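Endoglucanase (Uncultured bacterium, PDB 3X17) probably hydrolyses internal beta-1,4-glucosidic bonds of cellulose, as a family 9 glycoside hydrolase that carries an N-terminal Ig-like domain ahead of its catalytic barrel. Local coordinates at residues A33-A38 against W49-Q54. Numbering follows the deposited sequence.
Sequences AVLALA and WTPTLQ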
# COMPACT_ATOMS: atom_id res chain seq x y z
N ALA A 33 -0.23 -2.38 -24.06
CA ALA A 33 0.85 -1.44 -24.33
C ALA A 33 0.24 -0.14 -24.84
O ALA A 33 -0.81 -0.13 -25.50
CB ALA A 33 1.85 -2.01 -25.37
N VAL A 34 0.80 0.97 -24.40
CA VAL A 34 0.14 2.24 -24.61
C VAL A 34 1.13 3.10 -25.33
O VAL A 34 2.28 3.22 -24.90
CB VAL A 34 -0.31 2.88 -23.28
CG1 VAL A 34 -0.78 4.31 -23.49
CG2 VAL A 34 -1.40 2.05 -22.63
N LEU A 35 0.72 3.59 -26.49
CA LEU A 35 1.49 4.54 -27.28
C LEU A 35 1.02 5.94 -26.92
O LEU A 35 -0.12 6.31 -27.17
CB LEU A 35 1.26 4.29 -28.78
CG LEU A 35 1.95 5.31 -29.70
CD1 LEU A 35 3.47 5.12 -29.65
CD2 LEU A 35 1.44 5.19 -31.14
N ALA A 36 1.89 6.72 -26.28
CA ALA A 36 1.50 8.07 -25.91
C ALA A 36 2.25 9.04 -26.80
O ALA A 36 3.47 9.01 -26.85
CB ALA A 36 1.80 8.35 -24.43
N LEU A 37 1.51 9.92 -27.47
CA LEU A 37 2.11 10.97 -28.29
C LEU A 37 2.61 12.14 -27.46
O LEU A 37 1.93 12.61 -26.54
CB LEU A 37 1.12 11.47 -29.34
CG LEU A 37 0.70 10.47 -30.40
CD1 LEU A 37 -0.30 11.11 -31.38
CD2 LEU A 37 1.93 9.95 -31.13
N ALA A 38 3.74 12.68 -27.88
CA ALA A 38 4.18 14.00 -27.47
C ALA A 38 3.07 15.02 -27.23
O ALA A 38 2.30 15.32 -28.13
CB ALA A 38 5.05 14.54 -28.54
N TRP A 49 -4.92 7.33 -39.70
CA TRP A 49 -3.60 6.80 -39.37
C TRP A 49 -3.66 5.75 -38.26
O TRP A 49 -4.35 5.93 -37.26
CB TRP A 49 -2.63 7.90 -38.98
CG TRP A 49 -1.28 7.35 -38.62
CD1 TRP A 49 -0.44 6.65 -39.43
CD2 TRP A 49 -0.68 7.36 -37.33
NE1 TRP A 49 0.68 6.26 -38.73
CE2 TRP A 49 0.56 6.68 -37.44
CE3 TRP A 49 -1.04 7.89 -36.09
CZ2 TRP A 49 1.42 6.52 -36.36
CZ3 TRP A 49 -0.17 7.74 -35.02
CH2 TRP A 49 1.03 7.04 -35.16
N THR A 50 -2.92 4.66 -38.45
CA THR A 50 -2.92 3.57 -37.50
C THR A 50 -1.52 3.01 -37.26
O THR A 50 -0.87 2.48 -38.17
CB THR A 50 -3.84 2.45 -37.95
OG1 THR A 50 -5.08 3.01 -38.39
CG2 THR A 50 -4.12 1.54 -36.81
N PRO A 51 -1.06 3.11 -36.01
CA PRO A 51 0.25 2.63 -35.60
C PRO A 51 0.27 1.12 -35.56
O PRO A 51 -0.71 0.52 -35.15
CB PRO A 51 0.40 3.18 -34.18
CG PRO A 51 -0.52 4.34 -34.14
CD PRO A 51 -1.68 3.96 -34.98
N THR A 52 1.36 0.51 -36.01
CA THR A 52 1.52 -0.94 -35.85
C THR A 52 2.50 -1.29 -34.73
O THR A 52 3.62 -0.78 -34.69
CB THR A 52 1.95 -1.62 -37.16
OG1 THR A 52 0.89 -1.51 -38.11
CG2 THR A 52 2.25 -3.09 -36.93
N LEU A 53 2.08 -2.18 -33.84
CA LEU A 53 2.97 -2.67 -32.79
C LEU A 53 3.46 -4.08 -33.06
O LEU A 53 2.68 -4.97 -33.41
CB LEU A 53 2.27 -2.62 -31.43
CG LEU A 53 3.05 -3.14 -30.20
CD1 LEU A 53 4.10 -2.12 -29.74
CD2 LEU A 53 2.07 -3.39 -29.07
N GLN A 54 4.75 -4.29 -32.83
CA GLN A 54 5.26 -5.63 -32.74
C GLN A 54 5.74 -5.91 -31.32
O GLN A 54 6.18 -4.99 -30.62
CB GLN A 54 6.41 -5.84 -33.73
CG GLN A 54 6.08 -5.40 -35.14
CD GLN A 54 7.31 -5.41 -36.02
OE1 GLN A 54 8.36 -4.90 -35.64
NE2 GLN A 54 7.20 -6.04 -37.19
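Leu35 and Ala33 meet Pro51, Trp49 and Leu53 in a purely apolar side-chain packing across the interior of the N-terminal Ig-like domain, where strand 32-37 lies across from strand 52-57 and the loop leading into it. It illustrates a principle of Ig-like beta folds: strands that are not paired can be held together by side chains. No hydrogen bond joins the two segments, the nearest CA atoms are 8.6 Å apart (Leu35 and Pro51), and side chains alone bridge the gap. In all, 159 Å² is buried, both sides summed, a modest patch.

Leu35 carries most of the contact. Its CG stands opposite the backbone N (chi1 176°), which extends the chain from the strand, and CD2 then meets the proline ring, with Pro51 CG 3.7 Å from Leu35 CD2 and Pro51 CB nearly as close. The same methyl grazes the six-membered part of the indole, 4.4 Å from Trp49 CH2 and on a slant. Pro51 also backs the indole within its own segment: its CG lies over one face of the Trp49 ring, 3.3 Å from the ring plane and nearer its border than its centre. One leucine methyl thus meets a surface made jointly by a proline and a tryptophan two residues apart.

Farther along, the short side chain of Ala33 is reached by the longer Leu53, whose CG points away from its own backbone N (chi1 178°), bringing the branch that ends in CD2 to 4.0 Å from Ala33 CB.

Through its backbone, strand 32-37 is bonded to strand 82-87, Ala33 with Ala86 and Leu35 with Tyr84. Tyr84 also meets the Trp49 ring edge-to-face and touches Pro51, while Met69 of strand 63-74 and Val101 of strand 95-101 pack against Leu35, so that the neighbouring strands continue this hydrophobic interior.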